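Local coordinates for protein PilM (Pseudomonas aeruginosa, PDB 3HG9) that is of unknown function but is probably involved in the biogenesis of plasmid-encoded conjugative pili, at residues S18-Y29 against P40-F51. Sequence-based numbering, arbitrary orientation.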
loop_
_atom_site.group_PDB
_atom_site.type_symbol
_atom_site.label_atom_id
_atom_site.label_comp_id
_atom_site.label_asym_id
_atom_site.label_seq_id
_atom_site.Cartn_x
_atom_site.Cartn_y
_atom_site.Cartn_z
ATOM N N SER B 18 6.009 -15.755 -5.741
ATOM C CA SER B 18 6.015 -16.599 -4.525
ATOM C C SER B 18 6.128 -15.725 -3.252
ATOM O O SER B 18 5.345 -15.864 -2.297
ATOM C CB SER B 18 7.203 -17.589 -4.580
ATOM O OG SER B 18 7.214 -18.305 -5.830
ATOM N N LEU B 19 7.085 -14.807 -3.247
ATOM C CA LEU B 19 7.095 -13.842 -2.198
ATOM C C LEU B 19 5.668 -13.257 -1.956
ATOM O O LEU B 19 5.148 -13.293 -0.827
ATOM C CB LEU B 19 8.096 -12.741 -2.541
ATOM C CG LEU B 19 8.294 -11.803 -1.341
ATOM C CD1 LEU B 19 9.775 -11.379 -1.312
ATOM C CD2 LEU B 19 7.425 -10.536 -1.396
ATOM N N LEU B 20 5.032 -12.725 -3.002
ATOM C CA LEU B 20 3.755 -11.986 -2.789
ATOM C C LEU B 20 2.744 -12.942 -2.203
ATOM O O LEU B 20 1.953 -12.622 -1.258
ATOM C CB LEU B 20 3.228 -11.402 -4.099
ATOM C CG LEU B 20 4.190 -10.299 -4.352
ATOM C CD1 LEU B 20 3.887 -9.533 -5.611
ATOM C CD2 LEU B 20 4.253 -9.388 -3.077
ATOM N N LEU B 21 2.803 -14.144 -2.735
ATOM C CA LEU B 21 1.889 -15.148 -2.306
ATOM C C LEU B 21 2.112 -15.530 -0.835
ATOM O O LEU B 21 1.144 -15.773 -0.097
ATOM C CB LEU B 21 2.095 -16.330 -3.205
ATOM C CG LEU B 21 1.223 -17.515 -2.947
ATOM C CD1 LEU B 21 1.354 -18.266 -4.254
ATOM C CD2 LEU B 21 1.715 -18.338 -1.731
ATOM N N TYR B 22 3.372 -15.601 -0.406
ATOM C CA TYR B 22 3.696 -15.968 1.018
ATOM C C TYR B 22 3.268 -14.830 1.908
ATOM O O TYR B 22 2.590 -15.013 2.929
ATOM C CB TYR B 22 5.175 -16.127 1.167
ATOM C CG TYR B 22 5.677 -16.548 2.513
ATOM C CD1 TYR B 22 5.730 -17.884 2.869
ATOM C CD2 TYR B 22 6.239 -15.605 3.388
ATOM C CE1 TYR B 22 6.251 -18.280 4.167
ATOM C CE2 TYR B 22 6.778 -15.978 4.654
ATOM C CZ TYR B 22 6.767 -17.291 5.036
ATOM O OH TYR B 22 7.317 -17.621 6.255
ATOM N N ARG B 23 3.633 -13.632 1.465
ATOM C CA ARG B 23 3.207 -12.423 2.145
ATOM C C ARG B 23 1.712 -12.447 2.519
ATOM O O ARG B 23 1.303 -12.093 3.658
ATOM C CB ARG B 23 3.508 -11.151 1.308
ATOM C CG ARG B 23 3.232 -9.876 2.149
ATOM C CD ARG B 23 3.568 -8.610 1.460
ATOM N NE ARG B 23 2.475 -8.144 0.599
ATOM C CZ ARG B 23 2.444 -6.952 0.004
ATOM N NH1 ARG B 23 3.451 -6.117 0.207
ATOM N NH2 ARG B 23 1.414 -6.596 -0.809
ATOM N N SER B 24 0.877 -12.837 1.578
ATOM C CA SER B 24 -0.538 -12.732 1.856
ATOM C C SER B 24 -0.995 -13.730 2.882
ATOM O O SER B 24 -1.942 -13.454 3.625
ATOM C CB SER B 24 -1.322 -12.892 0.567
ATOM O OG SER B 24 -1.155 -11.753 -0.198
ATOM N N ARG B 25 -0.357 -14.898 2.910
ATOM C CA ARG B 25 -0.587 -15.896 3.996
ATOM C C ARG B 25 -0.229 -15.402 5.368
ATOM O O ARG B 25 -0.882 -15.741 6.320
ATOM C CB ARG B 25 0.202 -17.160 3.739
ATOM C CG ARG B 25 -0.248 -17.832 2.492
ATOM C CD ARG B 25 -1.736 -18.098 2.551
ATOM N NE ARG B 25 -2.131 -18.925 1.420
ATOM C CZ ARG B 25 -3.354 -19.406 1.238
ATOM N NH1 ARG B 25 -4.306 -19.137 2.134
ATOM N NH2 ARG B 25 -3.614 -20.151 0.159
ATOM N N LEU B 26 0.847 -14.642 5.485
ATOM C CA LEU B 26 1.073 -13.855 6.708
ATOM C C LEU B 26 0.010 -12.761 6.896
ATOM O O LEU B 26 -0.534 -12.663 7.978
ATOM C CB LEU B 26 2.422 -13.176 6.688
ATOM C CG LEU B 26 3.695 -13.993 6.626
ATOM C CD1 LEU B 26 4.792 -12.987 6.304
ATOM C CD2 LEU B 26 3.951 -14.702 7.980
ATOM N N ALA B 27 -0.291 -11.934 5.877
ATOM C CA ALA B 27 -1.239 -10.832 6.089
ATOM C C ALA B 27 -2.376 -11.415 6.889
ATOM O O ALA B 27 -2.774 -10.856 7.897
ATOM C CB ALA B 27 -1.777 -10.247 4.790
ATOM N N GLU B 28 -2.878 -12.566 6.464
ATOM C CA GLU B 28 -4.225 -12.910 6.870
ATOM C C GLU B 28 -4.265 -13.752 8.115
ATOM O O GLU B 28 -5.213 -13.681 8.886
ATOM C CB GLU B 28 -4.995 -13.555 5.728
ATOM C CG GLU B 28 -5.752 -12.537 4.826
ATOM C CD GLU B 28 -6.306 -13.216 3.584
ATOM O OE1 GLU B 28 -7.183 -12.645 2.880
ATOM O OE2 GLU B 28 -5.864 -14.359 3.309
ATOM N N TYR B 29 -3.246 -14.551 8.309
ATOM C CA TYR B 29 -3.063 -15.201 9.546
ATOM C C TYR B 29 -2.870 -14.111 10.576
ATOM O O TYR B 29 -3.479 -14.185 11.635
ATOM C CB TYR B 29 -1.824 -16.065 9.460
ATOM C CG TYR B 29 -1.351 -16.647 10.772
ATOM C CD1 TYR B 29 -0.735 -15.837 11.725
ATOM C CD2 TYR B 29 -1.479 -18.024 11.042
ATOM C CE1 TYR B 29 -0.292 -16.356 12.931
ATOM C CE2 TYR B 29 -1.011 -18.584 12.265
ATOM C CZ TYR B 29 -0.416 -17.729 13.206
ATOM O OH TYR B 29 0.055 -18.211 14.435
ATOM N N PRO B 40 5.933 -17.249 11.946
ATOM C CA PRO B 40 5.329 -18.585 11.939
ATOM C C PRO B 40 5.914 -19.561 10.911
ATOM O O PRO B 40 6.257 -19.152 9.817
ATOM C CB PRO B 40 3.827 -18.305 11.656
ATOM C CG PRO B 40 3.770 -16.967 10.981
ATOM C CD PRO B 40 5.041 -16.222 11.341
ATOM N N ALA B 41 6.006 -20.842 11.256
ATOM C CA ALA B 41 6.333 -21.873 10.226
ATOM C C ALA B 41 5.173 -22.171 9.323
ATOM O O ALA B 41 3.999 -22.213 9.744
ATOM C CB ALA B 41 6.818 -23.154 10.831
ATOM N N ASP B 42 5.558 -22.426 8.082
ATOM C CA ASP B 42 4.639 -22.525 6.920
ATOM C C ASP B 42 3.505 -23.595 7.030
ATOM O O ASP B 42 2.665 -23.708 6.123
ATOM C CB ASP B 42 5.473 -22.742 5.648
ATOM C CG ASP B 42 6.913 -22.238 5.790
ATOM O OD1 ASP B 42 7.074 -21.145 6.336
ATOM O OD2 ASP B 42 7.887 -22.897 5.338
ATOM N N SER B 43 3.502 -24.367 8.137
ATOM C CA SER B 43 2.480 -25.407 8.367
ATOM C C SER B 43 1.222 -24.686 8.826
ATOM O O SER B 43 0.107 -24.958 8.383
ATOM C CB SER B 43 2.955 -26.396 9.434
ATOM O OG SER B 43 4.384 -26.387 9.482
ATOM N N ALA B 44 1.421 -23.752 9.740
ATOM C CA ALA B 44 0.488 -22.661 9.891
ATOM C C ALA B 44 0.559 -22.012 8.494
ATOM O O ALA B 44 0.968 -22.656 7.483
ATOM C CB ALA B 44 0.964 -21.728 10.968
ATOM N N LEU B 45 0.171 -20.752 8.404
ATOM C CA LEU B 45 0.051 -20.107 7.079
ATOM C C LEU B 45 -0.946 -20.876 6.150
ATOM O O LEU B 45 -1.890 -20.283 5.624
ATOM C CB LEU B 45 1.437 -19.866 6.454
ATOM C CG LEU B 45 2.428 -18.814 7.004
ATOM C CD1 LEU B 45 2.861 -19.112 8.324
ATOM C CD2 LEU B 45 3.680 -18.785 6.216
ATOM N N GLY B 46 -0.801 -22.186 5.987
ATOM C CA GLY B 46 -1.835 -22.962 5.262
ATOM C C GLY B 46 -1.546 -22.914 3.783
ATOM O O GLY B 46 -2.455 -22.868 2.923
ATOM N N LEU B 47 -0.251 -22.878 3.496
ATOM C CA LEU B 47 0.215 -22.667 2.140
ATOM C C LEU B 47 -0.265 -23.807 1.233
ATOM O O LEU B 47 -0.661 -24.890 1.719
ATOM C CB LEU B 47 1.751 -22.533 2.141
ATOM C CG LEU B 47 2.287 -21.253 2.762
ATOM C CD1 LEU B 47 3.701 -21.384 3.014
ATOM C CD2 LEU B 47 2.068 -20.104 1.796
ATOM N N PRO B 48 -0.277 -23.554 -0.087
ATOM C CA PRO B 48 -0.658 -24.589 -1.049
ATOM C C PRO B 48 0.204 -25.849 -0.994
ATOM O O PRO B 48 1.398 -25.793 -0.680
ATOM C CB PRO B 48 -0.488 -23.897 -2.421
ATOM C CG PRO B 48 -0.213 -22.382 -2.121
ATOM C CD PRO B 48 -0.379 -22.177 -0.645
ATOM N N ALA B 49 -0.438 -26.964 -1.352
ATOM C CA ALA B 49 0.143 -28.268 -1.392
ATOM C C ALA B 49 1.438 -28.173 -2.149
ATOM O O ALA B 49 2.529 -28.439 -1.587
ATOM C CB ALA B 49 -0.835 -29.277 -2.068
ATOM N N TRP B 50 1.294 -27.752 -3.410
ATOM C CA TRP B 50 2.407 -27.717 -4.387
ATOM C C TRP B 50 3.578 -26.802 -4.010
ATOM O O TRP B 50 4.722 -27.054 -4.398
ATOM C CB TRP B 50 1.889 -27.248 -5.739
ATOM C CG TRP B 50 0.813 -26.152 -5.718
ATOM C CD1 TRP B 50 -0.566 -26.331 -5.753
ATOM C CD2 TRP B 50 1.023 -24.722 -5.776
ATOM N NE1 TRP B 50 -1.211 -25.096 -5.803
ATOM C CE2 TRP B 50 -0.259 -24.099 -5.796
ATOM C CE3 TRP B 50 2.176 -23.902 -5.782
ATOM C CZ2 TRP B 50 -0.414 -22.700 -5.834
ATOM C CZ3 TRP B 50 2.018 -22.521 -5.809
ATOM C CH2 TRP B 50 0.730 -21.934 -5.860
ATOM N N PHE B 51 3.272 -25.719 -3.288
ATOM C CA PHE B 51 4.262 -24.720 -2.914
ATOM C C PHE B 51 5.270 -25.306 -1.971
ATOM O O PHE B 51 4.891 -25.752 -0.867
ATOM C CB PHE B 51 3.560 -23.583 -2.199
ATOM C CG PHE B 51 4.342 -22.337 -2.135
ATOM C CD1 PHE B 51 4.574 -21.599 -3.291
ATOM C CD2 PHE B 51 4.817 -21.849 -0.910
ATOM C CE1 PHE B 51 5.283 -20.440 -3.243
ATOM C CE2 PHE B 51 5.595 -20.660 -0.849
ATOM C CZ PHE B 51 5.793 -19.951 -2.005
#
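Leu45 and Leu47 of the irregular segment 40-51 pack against the side of segment 18-29 of helix 12-31, where they meet Tyr22 and Arg25. Leu45 CD2 approaches Tyr22 CE1 at 3.3 Å and Leu47 CD1 lies 4.0 Å from Tyr22 CD1, both oblique to the ring, while Leu45 CB faces Arg25 CB at 4.0 Å. The other branch of Leu47, CD2, reaches Arg25 CG at 3.3 Å, the two side chains running antiparallel alongside one another, and it also meets Leu21 CD2. Arg25 bends at chi2 (-55°), which turns its guanidinium along the loop, one face lying over Gly46 O and NH2 near Pro48 CD. Asp42 OD1 lies 3.5 Å from Tyr22 OH, in the plane of the ring at its edge, with ring and carboxylate planes 76° apart. Toward the start of the helix segment, Phe51 presents its edge to Ser18, with Phe51 CE1 3.7 Å from Ser18 CB, while Leu21 CD2 sits over a face of the same ring. At the other end Leu26 CD2 packs 3.8 Å from Pro40 CG, and Tyr29 CE2 rests 3.9 Å from Ala44 CB, in the type I beta turn Ala41-Ala44.

The contact lays the connection between helix 12-31 and strand 57-62 back along the helix, a packing that is largely apolar. Tyr22 and Leu26 also touch strand 65-70, so they lie between this loop and the two-stranded antiparallel sheet. Asp42 OD2 forms a salt bridge with Lys53, whose side chain also touches Tyr22. Arg23, by contrast, forms a salt bridge with Asp88 of the second subunit.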